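Local coordinates for protein YCAC GENE product (PDB 1YAC) that is probably a hydrolase of unknown specificity, an octamer with the three-layer alpha-beta-alpha sandwich of the isochorismatase family, at residues A[15-20]-A[52-57]; A[43-48]-A[73-78]; A[56-61]-A[81-86]; A[105-110]-A[132-137]. All coordinates share one frame; numbering follows the deposited sequence.

Overall arrangement
Three of the four contacts are strand pairs in one six-stranded parallel sheet, ordered 81-84, 54-59, 13-18, 107-112, 132-136, 161-163. Contacts 1 and 3 share strand 54-59, with centres about 11 Å apart; contact 4 lies on the other side of strand 13-18, its centre about 11 Å from that of contact 1 and about 20 Å from that of contact 3. Contact 2 joins helix 33-49 to the end of helix 70-75, its centre about 9 Å from that of contact 1, and lies over one face of the sheet. Along the chain, contacts 1 to 3 interlock through successive beta-alpha-beta units, whereas contact 4 follows them as a later unit of the same sandwich.

Contact 1 of 4, residues A[15-20]-A[52-57]; sequences VLLVDH and LPTILT
Val15 and Leu52 meet at the start of this parallel strand pair, with Val15 CG2 3.5 Å from Leu52 CD1. Beyond them the side chains alternate between the two faces of the sheet. On one face Leu17 and Leu56 run side by side, Leu17 CD1 lying 3.8 Å from Leu56 CD2. On the other, Leu16 lies alongside Ile55 through its CD2 branch, and Val18 CG1 packs 3.6 Å from Thr57 CG2. That methyl sits between the backbone N and the carbonyl carbon of Thr57, where it faces the valine, while OG1 is anti to N (chi1 -175°) and bonds to Ile82 O.

The backbones hold this register through five hydrogen bonds, running from Val15 N to Pro53 O at 2.9 Å through to Asp19 N to Thr57 O at 3.0 Å. The bond from Thr57 N to Leu17 O is the longest of the ladder, 3.3 Å, and the most bent at its hydrogen, 146°. Thr54 is fixed from within its own segment: OG1 donates to Leu52 O at 2.8 Å, approaching from above the carbonyl plane, and CG2 is thereby turned toward Leu17 CD1. An alanine here would probably leave Leu52 O without this donor and open a gap beside Leu17 CD1.

Farther out, Asp19 OD1 forms a salt bridge with Arg84. Helix 33-49 covers Val15, Leu17 and Thr54, helix 94-102 covers Leu16, Ile55 and Thr57, and strand 107-112 bonds to the other edge of strand 13-18.

Contact 2 of 4, residues A[43-48]-A[73-78]; sequences LGDLAK and KAQFPD
Gln75 reaches across to Gly44 and Asp45 on helix 33-49, and the tight part of the contact forms where it arrives. Gln75 OE1 lies 3.3 Å from Gly44 C, and a beta carbon built onto Gly44 would collide with that oxygen, which explains how the amide can come so near the helix backbone. Beside it the Phe76 ring turns its edge to Gly44 O, which lies near the ring plane and 3.3 Å from Phe76 CZ. The same Phe76 CZ is 3.8 Å from Ala47 CB. Gln75 CG covers part of one ring face, toward the rim, while Thr54 and Leu56 of the sheet also touch Phe76.

The outer side is polar and more open to solvent. Gln75 NE2 donates to the anti side of Asp45 OD1 at 2.8 Å, with the carboxylate and amide planes 80° apart; OD2 of the same aspartate bonds to His190. The exposed Lys48 bends at chi2 and chi3 as it slides past Gln75 in the opposite direction, and NZ reaches Gln75 O at 2.7 Å. Since this carbonyl belongs to the last turn of helix 70-75, the ammonium is likely to offset part of the negative helix-end potential. Lys48 CE also passes 3.8 Å from Phe76 CE1.

Two helical connections of successive beta-alpha-beta units are thus packed side by side over the same face of a parallel sheet, forming part of one outer layer of the alpha-beta-alpha sandwich.

Contact 3 of 4, residues A[56-61]-A[81-86]; sequences LTTSAE and YIARPG. Unlike the reference sequence in segment 56-61: Ala60 (reference Phe).
Leu56 and Tyr81 open this parallel pairing, with Leu56 CD1 4.0 Å from Tyr81 CD2 as the two side chains cross. Four backbone hydrogen bonds continue it, from Ile82 N to Leu56 O through to Ala60 N to Arg84 O.

Side-chain hydroxyls reinforce the ladder. Thr57 OG1 donates to Ile82 O at 2.7 Å; Thr58 N reaches the same oxygen from the opposite face of its plane. Thr57 OG1 in turn accepts from Arg84 NH1 at 2.9 Å, lying in the guanidinium plane.

Charged groups lie on both faces. The bend of Arg84 at chi3 (-55°) turns NE, which donates to Asn87 O; with the Asp19 salt bridge, this fixes the guanidinium's rotation. Glu61 meets Tyr81 tip to tip: Tyr81 OH donates to the syn side of Glu61 OE1 at 2.8 Å, and Thr58 OG1 donates to Glu61 OE1 from above the carboxylate plane at 2.6 Å.

One water links Ser59 OG to Arg84 O, and another joins Thr58 OG1 to Glu61 N. Ser59 packs on Trp176 of a neighbouring subunit.

The pairing closes a beta-alpha-beta unit at the sheet's edge within this chain; its polar cluster gathers at the strands' carboxyl ends, where parallel alpha/beta folds commonly place their active sites.

Contact 4 of 4, residues A[105-110]-A[132-137]; sequences KKQLII and DVFVVT
The pairing of Gln107 with Asp132, and of the three residues that follow each, is a buried parallel strand contact within the beta-alpha-beta unit of strand 107-112, helix 115-128 and strand 132-136. Five backbone hydrogen bonds hold it, from Asp132 N to Lys106 O at 3.0 Å to Val136 N to Ile110 O at 2.9 Å, and the strand axes are turned 18° against each other.

On the face bearing Gln107 and Phe134, the ring edge lies beside Leu108 O, while Phe134 CE1 is 3.8 Å from both CB and CG of Gln107. The glutamine chain is extended beyond CG and crosses the ring obliquely, amide and ring planes 61° apart. Its OE1 accepts from Asp9 N and its NE2 donates to Arg7 O. Gln107 NE2 also donates at 2.9 Å to a water that gives a 2.7 Å bond to Asp132 OD2. An alanine here would probably leave Asp9 N, Arg7 O and the water without their amide partner and open a gap beside Phe134 CE1, where CG now lies. Farther along, Ile109 CG2 and Val136 CG2 press together at 3.4 Å, tighter than usual for two methyls.

On the opposite face Ile110 CD1 meets Val133 CG1 at 3.7 Å, and helix 115-128 packs over Leu108 and Val133.

Phe134 also packs on Arg154 of another neighbouring subunit, not the one that supplies Trp176. The chemistry therefore changes along the pair: at its beginning a water bridges the two strands and the Gln107 amide ties them to Arg7 and Asp9, whereas from Leu108 onward the side chains are apolar and buried.

Contact 1 of 4, residues A[15-20]-A[52-57]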
loop_
_atom_site.group_PDB
_atom_site.type_symbol
_atom_site.label_atom_id
_atom_site.label_comp_id
_atom_site.label_asym_id
_atom_site.label_seq_id
_atom_site.Cartn_x
_atom_site.Cartn_y
_atom_site.Cartn_z
ATOM N N VAL A 15 -6.034 33.959 4.003
ATOM C CA VAL A 15 -5.722 32.603 4.430
ATOM C C VAL A 15 -6.357 32.328 5.784
ATOM O O VAL A 15 -6.227 33.146 6.699
ATOM C CB VAL A 15 -4.189 32.403 4.521
ATOM C CG1 VAL A 15 -3.848 30.999 5.059
ATOM C CG2 VAL A 15 -3.563 32.599 3.156
ATOM N N LEU A 16 -7.086 31.216 5.896
ATOM C CA LEU A 16 -7.720 30.834 7.163
ATOM C C LEU A 16 -7.046 29.564 7.660
ATOM O O LEU A 16 -7.105 28.529 6.990
ATOM C CB LEU A 16 -9.224 30.555 6.992
ATOM C CG LEU A 16 -10.132 31.494 6.185
ATOM C CD1 LEU A 16 -11.594 31.103 6.400
ATOM C CD2 LEU A 16 -9.899 32.941 6.545
ATOM N N LEU A 17 -6.383 29.652 8.812
ATOM C CA LEU A 17 -5.696 28.503 9.404
ATOM C C LEU A 17 -6.539 28.074 10.600
ATOM O O LEU A 17 -6.527 28.718 11.654
ATOM C CB LEU A 17 -4.274 28.887 9.808
ATOM C CG LEU A 17 -3.412 29.417 8.652
ATOM C CD1 LEU A 17 -1.998 29.717 9.152
ATOM C CD2 LEU A 17 -3.365 28.384 7.513
ATOM N N VAL A 18 -7.236 26.955 10.434
ATOM C CA VAL A 18 -8.168 26.460 11.433
ATOM C C VAL A 18 -7.764 25.253 12.280
ATOM O O VAL A 18 -7.651 24.130 11.780
ATOM C CB VAL A 18 -9.535 26.128 10.749
ATOM C CG1 VAL A 18 -10.642 25.934 11.798
ATOM C CG2 VAL A 18 -9.920 27.223 9.738
ATOM N N ASP A 19 -7.574 25.508 13.571
ATOM C CA ASP A 19 -7.282 24.477 14.560
ATOM C C ASP A 19 -6.050 23.575 14.398
ATOM O O ASP A 19 -6.109 22.375 14.682
ATOM C CB ASP A 19 -8.529 23.611 14.780
ATOM C CG ASP A 19 -9.776 24.432 15.079
ATOM O OD1 ASP A 19 -9.671 25.646 15.349
ATOM O OD2 ASP A 19 -10.880 23.861 15.023
ATOM N N HIS A 20 -4.949 24.137 13.913
ATOM C CA HIS A 20 -3.708 23.373 13.805
ATOM C C HIS A 20 -3.153 23.424 15.234
ATOM O O HIS A 20 -2.221 24.185 15.538
ATOM C CB HIS A 20 -2.727 24.040 12.826
ATOM C CG HIS A 20 -3.116 23.918 11.380
ATOM N ND1 HIS A 20 -3.722 24.944 10.680
ATOM C CD2 HIS A 20 -2.922 22.917 10.485
ATOM C CE1 HIS A 20 -3.879 24.584 9.421
ATOM N NE2 HIS A 20 -3.404 23.357 9.272
ATOM N N LEU A 52 -0.553 37.848 2.633
ATOM C CA LEU A 52 -1.995 37.679 2.581
ATOM C C LEU A 52 -2.606 37.826 3.952
ATOM O O LEU A 52 -2.068 37.290 4.924
ATOM C CB LEU A 52 -2.350 36.286 2.056
ATOM C CG LEU A 52 -1.709 35.858 0.751
ATOM C CD1 LEU A 52 -2.108 34.396 0.475
ATOM C CD2 LEU A 52 -2.140 36.778 -0.386
ATOM N N PRO A 53 -3.712 38.590 4.069
ATOM C CA PRO A 53 -4.358 38.754 5.378
ATOM C C PRO A 53 -4.620 37.341 5.873
ATOM O O PRO A 53 -5.200 36.527 5.139
ATOM C CB PRO A 53 -5.670 39.457 5.016
ATOM C CG PRO A 53 -5.243 40.351 3.895
ATOM C CD PRO A 53 -4.396 39.395 3.040
ATOM N N THR A 54 -4.193 37.050 7.095
ATOM C CA THR A 54 -4.328 35.707 7.662
ATOM C C THR A 54 -5.126 35.701 8.963
ATOM O O THR A 54 -5.014 36.617 9.781
ATOM C CB THR A 54 -2.914 35.096 7.877
ATOM O OG1 THR A 54 -2.239 35.042 6.615
ATOM C CG2 THR A 54 -2.985 33.686 8.477
ATOM N N ILE A 55 -5.972 34.689 9.113
ATOM C CA ILE A 55 -6.815 34.531 10.289
ATOM C C ILE A 55 -6.535 33.193 10.980
ATOM O O ILE A 55 -6.560 32.138 10.345
ATOM C CB ILE A 55 -8.292 34.614 9.886
ATOM C CG1 ILE A 55 -8.580 36.021 9.350
ATOM C CG2 ILE A 55 -9.208 34.335 11.070
ATOM C CD1 ILE A 55 -9.859 36.101 8.611
ATOM N N LEU A 56 -6.204 33.261 12.262
ATOM C CA LEU A 56 -5.929 32.074 13.065
ATOM C C LEU A 56 -7.121 31.815 13.982
ATOM O O LEU A 56 -7.740 32.752 14.495
ATOM C CB LEU A 56 -4.694 32.297 13.939
ATOM C CG LEU A 56 -3.403 32.767 13.276
ATOM C CD1 LEU A 56 -2.374 33.016 14.377
ATOM C CD2 LEU A 56 -2.895 31.749 12.266
ATOM N N THR A 57 -7.462 30.548 14.181
ATOM C CA THR A 57 -8.567 30.217 15.068
ATOM C C THR A 57 -8.296 28.865 15.698
ATOM O O THR A 57 -7.582 28.045 15.123
ATOM C CB THR A 57 -9.948 30.250 14.341
ATOM O OG1 THR A 57 -11.007 30.042 15.294
ATOM C CG2 THR A 57 -10.025 29.188 13.244
#

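Contact 2 of 4, residues A[43-48]-A[73-78]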
loop_
_atom_site.group_PDB
_atom_site.type_symbol
_atom_site.label_atom_id
_atom_site.label_comp_id
_atom_site.label_asym_id
_atom_site.label_seq_id
_atom_site.Cartn_x
_atom_site.Cartn_y
_atom_site.Cartn_z
ATOM N N LEU A 43 2.716 26.466 4.211
ATOM C CA LEU A 43 1.520 27.289 4.029
ATOM C C LEU A 43 1.654 28.581 4.827
ATOM O O LEU A 43 1.334 29.657 4.330
ATOM C CB LEU A 43 0.252 26.539 4.461
ATOM C CG LEU A 43 -1.076 27.308 4.303
ATOM C CD1 LEU A 43 -1.274 27.827 2.864
ATOM C CD2 LEU A 43 -2.232 26.398 4.706
ATOM N N GLY A 44 2.109 28.476 6.070
ATOM C CA GLY A 44 2.300 29.686 6.853
ATOM C C GLY A 44 3.326 30.610 6.192
ATOM O O GLY A 44 3.103 31.825 6.063
ATOM N N ASP A 45 4.430 30.029 5.725
ATOM C CA ASP A 45 5.496 30.798 5.082
ATOM C C ASP A 45 5.020 31.483 3.812
ATOM O O ASP A 45 5.413 32.623 3.533
ATOM C CB ASP A 45 6.703 29.913 4.754
ATOM C CG ASP A 45 7.566 29.608 5.962
ATOM O OD1 ASP A 45 7.223 29.992 7.106
ATOM O OD2 ASP A 45 8.617 28.984 5.753
ATOM N N LEU A 46 4.182 30.805 3.028
ATOM C CA LEU A 46 3.699 31.417 1.794
ATOM C C LEU A 46 2.709 32.535 2.107
ATOM O O LEU A 46 2.714 33.575 1.440
ATOM C CB LEU A 46 3.123 30.377 0.816
ATOM C CG LEU A 46 1.737 29.756 0.982
ATOM C CD1 LEU A 46 0.641 30.678 0.428
ATOM C CD2 LEU A 46 1.707 28.419 0.253
ATOM N N ALA A 47 1.893 32.350 3.140
ATOM C CA ALA A 47 0.933 33.378 3.530
ATOM C C ALA A 47 1.711 34.639 3.909
ATOM O O ALA A 47 1.354 35.760 3.518
ATOM C CB ALA A 47 0.098 32.909 4.705
ATOM N N LYS A 48 2.790 34.444 4.655
ATOM C CA LYS A 48 3.634 35.552 5.070
ATOM C C LYS A 48 4.354 36.168 3.866
ATOM O O LYS A 48 4.348 37.397 3.685
ATOM C CB LYS A 48 4.652 35.074 6.111
ATOM C CG LYS A 48 5.627 36.147 6.559
ATOM C CD LYS A 48 5.346 36.639 7.965
ATOM C CE LYS A 48 3.968 37.230 8.110
ATOM N NZ LYS A 48 3.817 37.883 9.441
ATOM N N LYS A 73 1.604 30.969 15.704
ATOM C CA LYS A 73 1.412 32.052 16.661
ATOM C C LYS A 73 2.538 33.082 16.505
ATOM O O LYS A 73 2.300 34.293 16.429
ATOM C CB LYS A 73 1.461 31.449 18.059
ATOM C CG LYS A 73 0.838 32.258 19.157
ATOM C CD LYS A 73 0.812 31.387 20.399
ATOM C CE LYS A 73 0.102 30.056 20.105
ATOM N NZ LYS A 73 0.526 28.931 21.004
ATOM N N ALA A 74 3.771 32.581 16.430
ATOM C CA ALA A 74 4.955 33.423 16.285
ATOM C C ALA A 74 5.010 34.138 14.936
ATOM O O ALA A 74 5.456 35.284 14.846
ATOM C CB ALA A 74 6.225 32.577 16.482
ATOM N N GLN A 75 4.542 33.464 13.892
ATOM C CA GLN A 75 4.578 34.017 12.544
ATOM C C GLN A 75 3.535 35.089 12.247
ATOM O O GLN A 75 3.760 35.972 11.416
ATOM C CB GLN A 75 4.454 32.890 11.523
ATOM C CG GLN A 75 4.716 33.315 10.092
ATOM C CD GLN A 75 4.990 32.125 9.200
ATOM O OE1 GLN A 75 4.213 31.155 9.277
ATOM N NE2 GLN A 75 5.992 32.151 8.444
ATOM N N PHE A 76 2.395 35.009 12.913
ATOM C CA PHE A 76 1.311 35.962 12.698
ATOM C C PHE A 76 0.888 36.571 14.028
ATOM O O PHE A 76 -0.262 36.417 14.453
ATOM C CB PHE A 76 0.132 35.239 12.037
ATOM C CG PHE A 76 0.484 34.608 10.718
ATOM C CD1 PHE A 76 0.594 35.389 9.566
ATOM C CD2 PHE A 76 0.761 33.243 10.638
ATOM C CE1 PHE A 76 0.982 34.824 8.353
ATOM C CE2 PHE A 76 1.154 32.660 9.428
ATOM C CZ PHE A 76 1.264 33.451 8.284
ATOM N N PRO A 77 1.793 37.324 14.680
ATOM C CA PRO A 77 1.468 37.934 15.972
ATOM C C PRO A 77 0.364 38.984 15.944
ATOM O O PRO A 77 -0.327 39.166 16.937
ATOM C CB PRO A 77 2.807 38.522 16.414
ATOM C CG PRO A 77 3.457 38.878 15.122
ATOM C CD PRO A 77 3.158 37.685 14.263
ATOM N N ASP A 78 0.174 39.643 14.808
ATOM C CA ASP A 78 -0.856 40.673 14.703
ATOM C C ASP A 78 -2.139 40.216 14.011
ATOM O O ASP A 78 -3.087 40.992 13.885
ATOM C CB ASP A 78 -0.307 41.909 13.984
ATOM C CG ASP A 78 0.779 42.622 14.776
ATOM O OD1 ASP A 78 0.825 42.475 16.013
ATOM O OD2 ASP A 78 1.578 43.352 14.149
#

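Contact 3 of 4, residues A[56-61]-A[81-86]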
loop_
_atom_site.group_PDB
_atom_site.type_symbol
_atom_site.label_atom_id
_atom_site.label_comp_id
_atom_site.label_asym_id
_atom_site.label_seq_id
_atom_site.Cartn_x
_atom_site.Cartn_y
_atom_site.Cartn_z
ATOM N N LEU A 56 -6.204 33.261 12.262
ATOM C CA LEU A 56 -5.929 32.074 13.065
ATOM C C LEU A 56 -7.121 31.815 13.982
ATOM O O LEU A 56 -7.740 32.752 14.495
ATOM C CB LEU A 56 -4.694 32.297 13.939
ATOM C CG LEU A 56 -3.403 32.767 13.276
ATOM C CD1 LEU A 56 -2.374 33.016 14.377
ATOM C CD2 LEU A 56 -2.895 31.749 12.266
ATOM N N THR A 57 -7.462 30.548 14.181
ATOM C CA THR A 57 -8.567 30.217 15.068
ATOM C C THR A 57 -8.296 28.865 15.698
ATOM O O THR A 57 -7.582 28.045 15.123
ATOM C CB THR A 57 -9.948 30.250 14.341
ATOM O OG1 THR A 57 -11.007 30.042 15.294
ATOM C CG2 THR A 57 -10.025 29.188 13.244
ATOM N N THR A 58 -8.782 28.675 16.918
ATOM C CA THR A 58 -8.582 27.424 17.638
ATOM C C THR A 58 -9.879 27.015 18.303
ATOM O O THR A 58 -10.769 27.840 18.526
ATOM C CB THR A 58 -7.500 27.549 18.722
ATOM O OG1 THR A 58 -7.908 28.537 19.675
ATOM C CG2 THR A 58 -6.150 27.940 18.113
ATOM N N SER A 59 -9.969 25.737 18.635
ATOM C CA SER A 59 -11.151 25.182 19.271
ATOM C C SER A 59 -10.777 24.638 20.639
ATOM O O SER A 59 -9.893 23.777 20.745
ATOM C CB SER A 59 -11.705 24.045 18.402
ATOM O OG SER A 59 -12.744 23.362 19.069
ATOM N N ALA A 60 -11.422 25.182 21.670
ATOM C CA ALA A 60 -11.215 24.765 23.064
ATOM C C ALA A 60 -9.758 24.452 23.382
ATOM O O ALA A 60 -9.435 23.404 23.950
ATOM C CB ALA A 60 -12.112 23.566 23.396
ATOM N N GLU A 61 -8.886 25.394 23.042
ATOM C CA GLU A 61 -7.453 25.241 23.256
ATOM C C GLU A 61 -7.017 25.021 24.696
ATOM O O GLU A 61 -5.884 24.619 24.932
ATOM C CB GLU A 61 -6.708 26.433 22.675
ATOM C CG GLU A 61 -7.034 27.752 23.338
ATOM C CD GLU A 61 -6.282 28.899 22.703
ATOM O OE1 GLU A 61 -6.070 28.867 21.472
ATOM O OE2 GLU A 61 -5.901 29.834 23.439
ATOM N N TYR A 81 -6.926 36.414 16.040
ATOM C CA TYR A 81 -6.776 35.119 16.681
ATOM C C TYR A 81 -8.064 34.872 17.450
ATOM O O TYR A 81 -8.288 35.454 18.511
ATOM C CB TYR A 81 -5.553 35.138 17.611
ATOM C CG TYR A 81 -5.188 33.801 18.222
ATOM C CD1 TYR A 81 -6.079 33.114 19.042
ATOM C CD2 TYR A 81 -3.938 33.243 18.009
ATOM C CE1 TYR A 81 -5.732 31.907 19.634
ATOM C CE2 TYR A 81 -3.578 32.034 18.602
ATOM C CZ TYR A 81 -4.477 31.378 19.412
ATOM O OH TYR A 81 -4.115 30.205 20.026
ATOM N N ILE A 82 -8.913 34.010 16.901
ATOM C CA ILE A 82 -10.199 33.706 17.502
ATOM C C ILE A 82 -10.181 32.345 18.197
ATOM O O ILE A 82 -10.125 31.297 17.547
ATOM C CB ILE A 82 -11.341 33.743 16.434
ATOM C CG1 ILE A 82 -11.409 35.122 15.754
ATOM C CG2 ILE A 82 -12.684 33.444 17.071
ATOM C CD1 ILE A 82 -10.416 35.322 14.636
ATOM N N ALA A 83 -10.111 32.372 19.522
ATOM C CA ALA A 83 -10.128 31.149 20.321
ATOM C C ALA A 83 -11.605 30.877 20.550
ATOM O O ALA A 83 -12.258 31.589 21.318
ATOM C CB ALA A 83 -9.407 31.364 21.657
ATOM N N ARG A 84 -12.157 29.935 19.794
ATOM C CA ARG A 84 -13.568 29.589 19.905
ATOM C C ARG A 84 -13.799 28.713 21.131
ATOM O O ARG A 84 -13.240 27.620 21.253
ATOM C CB ARG A 84 -14.042 28.863 18.641
ATOM C CG ARG A 84 -13.501 29.464 17.351
ATOM C CD ARG A 84 -14.231 28.934 16.122
ATOM N NE ARG A 84 -14.229 27.471 16.006
ATOM C CZ ARG A 84 -13.179 26.740 15.651
ATOM N NH1 ARG A 84 -12.019 27.320 15.372
ATOM N NH2 ARG A 84 -13.289 25.422 15.573
ATOM N N PRO A 85 -14.651 29.172 22.054
ATOM C CA PRO A 85 -14.919 28.383 23.257
ATOM C C PRO A 85 -15.881 27.224 23.038
ATOM O O PRO A 85 -15.907 26.291 23.843
ATOM C CB PRO A 85 -15.503 29.410 24.233
ATOM C CG PRO A 85 -15.716 30.683 23.433
ATOM C CD PRO A 85 -15.510 30.364 21.992
ATOM N N GLY A 86 -16.649 27.255 21.947
ATOM C CA GLY A 86 -17.604 26.178 21.722
ATOM C C GLY A 86 -17.988 25.815 20.301
ATOM O O GLY A 86 -18.167 24.631 20.008
HETATM O O HOH W 1 -9.820 27.897 21.677
HETATM O O HOH W 2 -14.719 25.367 19.485
#

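Contact 4 of 4, residues A[105-110]-A[132-137]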
loop_
_atom_site.group_PDB
_atom_site.type_symbol
_atom_site.label_atom_id
_atom_site.label_comp_id
_atom_site.label_asym_id
_atom_site.label_seq_id
_atom_site.Cartn_x
_atom_site.Cartn_y
_atom_site.Cartn_z
ATOM N N LYS A 105 -11.372 40.272 1.230
ATOM C CA LYS A 105 -10.957 39.350 0.170
ATOM C C LYS A 105 -12.062 38.395 -0.263
ATOM O O LYS A 105 -12.759 37.824 0.569
ATOM C CB LYS A 105 -9.724 38.545 0.605
ATOM C CG LYS A 105 -8.562 39.409 1.080
ATOM C CD LYS A 105 -8.221 40.496 0.088
ATOM C CE LYS A 105 -7.111 41.376 0.612
ATOM N NZ LYS A 105 -6.798 42.482 -0.337
ATOM N N LYS A 106 -12.197 38.228 -1.578
ATOM C CA LYS A 106 -13.194 37.345 -2.173
ATOM C C LYS A 106 -12.775 35.860 -2.112
ATOM O O LYS A 106 -13.628 34.964 -2.029
ATOM C CB LYS A 106 -13.405 37.765 -3.628
ATOM C CG LYS A 106 -14.293 36.866 -4.477
ATOM C CD LYS A 106 -15.701 36.884 -4.004
ATOM C CE LYS A 106 -16.644 36.363 -5.059
ATOM N NZ LYS A 106 -18.042 36.683 -4.639
ATOM N N GLN A 107 -11.469 35.608 -2.195
ATOM C CA GLN A 107 -10.955 34.242 -2.193
ATOM C C GLN A 107 -10.445 33.859 -0.819
ATOM O O GLN A 107 -9.742 34.636 -0.176
ATOM C CB GLN A 107 -9.826 34.121 -3.211
ATOM C CG GLN A 107 -10.226 34.555 -4.618
ATOM C CD GLN A 107 -9.059 34.544 -5.573
ATOM O OE1 GLN A 107 -7.894 34.653 -5.167
ATOM N NE2 GLN A 107 -9.356 34.425 -6.852
ATOM N N LEU A 108 -10.775 32.649 -0.386
ATOM C CA LEU A 108 -10.336 32.163 0.915
ATOM C C LEU A 108 -9.558 30.879 0.720
ATOM O O LEU A 108 -10.062 29.932 0.108
ATOM C CB LEU A 108 -11.529 31.871 1.827
ATOM C CG LEU A 108 -12.527 33.005 2.042
ATOM C CD1 LEU A 108 -13.627 32.556 3.027
ATOM C CD2 LEU A 108 -11.781 34.228 2.569
ATOM N N ILE A 109 -8.333 30.867 1.229
ATOM C CA ILE A 109 -7.451 29.698 1.166
ATOM C C ILE A 109 -7.590 29.096 2.559
ATOM O O ILE A 109 -7.191 29.717 3.555
ATOM C CB ILE A 109 -5.999 30.139 0.904
ATOM C CG1 ILE A 109 -5.907 30.821 -0.461
ATOM C CG2 ILE A 109 -5.053 28.942 0.993
ATOM C CD1 ILE A 109 -4.620 31.578 -0.680
ATOM N N ILE A 110 -8.152 27.894 2.641
ATOM C CA ILE A 110 -8.401 27.280 3.938
ATOM C C ILE A 110 -7.666 25.966 4.179
ATOM O O ILE A 110 -7.587 25.120 3.288
ATOM C CB ILE A 110 -9.913 27.011 4.109
ATOM C CG1 ILE A 110 -10.723 28.247 3.715
ATOM C CG2 ILE A 110 -10.224 26.641 5.561
ATOM C CD1 ILE A 110 -12.252 28.056 3.807
ATOM N N ASP A 132 -15.089 32.487 -2.922
ATOM C CA ASP A 132 -14.424 31.509 -3.772
ATOM C C ASP A 132 -13.485 30.810 -2.802
ATOM O O ASP A 132 -12.590 31.435 -2.246
ATOM C CB ASP A 132 -13.660 32.199 -4.893
ATOM C CG ASP A 132 -14.590 32.760 -5.934
ATOM O OD1 ASP A 132 -15.625 32.104 -6.191
ATOM O OD2 ASP A 132 -14.321 33.858 -6.457
ATOM N N VAL A 133 -13.708 29.521 -2.593
ATOM C CA VAL A 133 -12.927 28.755 -1.630
ATOM C C VAL A 133 -11.916 27.816 -2.262
ATOM O O VAL A 133 -12.233 27.070 -3.186
ATOM C CB VAL A 133 -13.878 27.956 -0.695
ATOM C CG1 VAL A 133 -13.101 27.099 0.296
ATOM C CG2 VAL A 133 -14.810 28.917 0.052
ATOM N N PHE A 134 -10.705 27.845 -1.715
ATOM C CA PHE A 134 -9.593 27.019 -2.165
ATOM C C PHE A 134 -9.107 26.254 -0.922
ATOM O O PHE A 134 -8.648 26.860 0.051
ATOM C CB PHE A 134 -8.471 27.919 -2.702
ATOM C CG PHE A 134 -8.873 28.766 -3.883
ATOM C CD1 PHE A 134 -9.652 29.906 -3.709
ATOM C CD2 PHE A 134 -8.447 28.436 -5.164
ATOM C CE1 PHE A 134 -9.999 30.717 -4.801
ATOM C CE2 PHE A 134 -8.779 29.229 -6.260
ATOM C CZ PHE A 134 -9.560 30.375 -6.078
ATOM N N VAL A 135 -9.244 24.934 -0.942
ATOM C CA VAL A 135 -8.837 24.093 0.182
ATOM C C VAL A 135 -7.423 23.563 -0.032
ATOM O O VAL A 135 -7.115 23.049 -1.111
ATOM C CB VAL A 135 -9.812 22.897 0.330
ATOM C CG1 VAL A 135 -9.335 21.928 1.404
ATOM C CG2 VAL A 135 -11.212 23.419 0.647
ATOM N N VAL A 136 -6.544 23.737 0.956
ATOM C CA VAL A 136 -5.176 23.228 0.838
ATOM C C VAL A 136 -5.223 21.823 1.446
ATOM O O VAL A 136 -5.053 21.637 2.654
ATOM C CB VAL A 136 -4.162 24.121 1.574
ATOM C CG1 VAL A 136 -2.765 23.779 1.126
ATOM C CG2 VAL A 136 -4.436 25.588 1.288
ATOM N N THR A 137 -5.409 20.833 0.582
ATOM C CA THR A 137 -5.572 19.447 1.007
ATOM C C THR A 137 -4.353 18.789 1.631
ATOM O O THR A 137 -4.488 17.785 2.337
ATOM C CB THR A 137 -6.086 18.568 -0.149
ATOM O OG1 THR A 137 -5.128 18.568 -1.208
ATOM C CG2 THR A 137 -7.413 19.100 -0.678
HETATM O O HOH W 3 -12.085 34.982 -7.554
#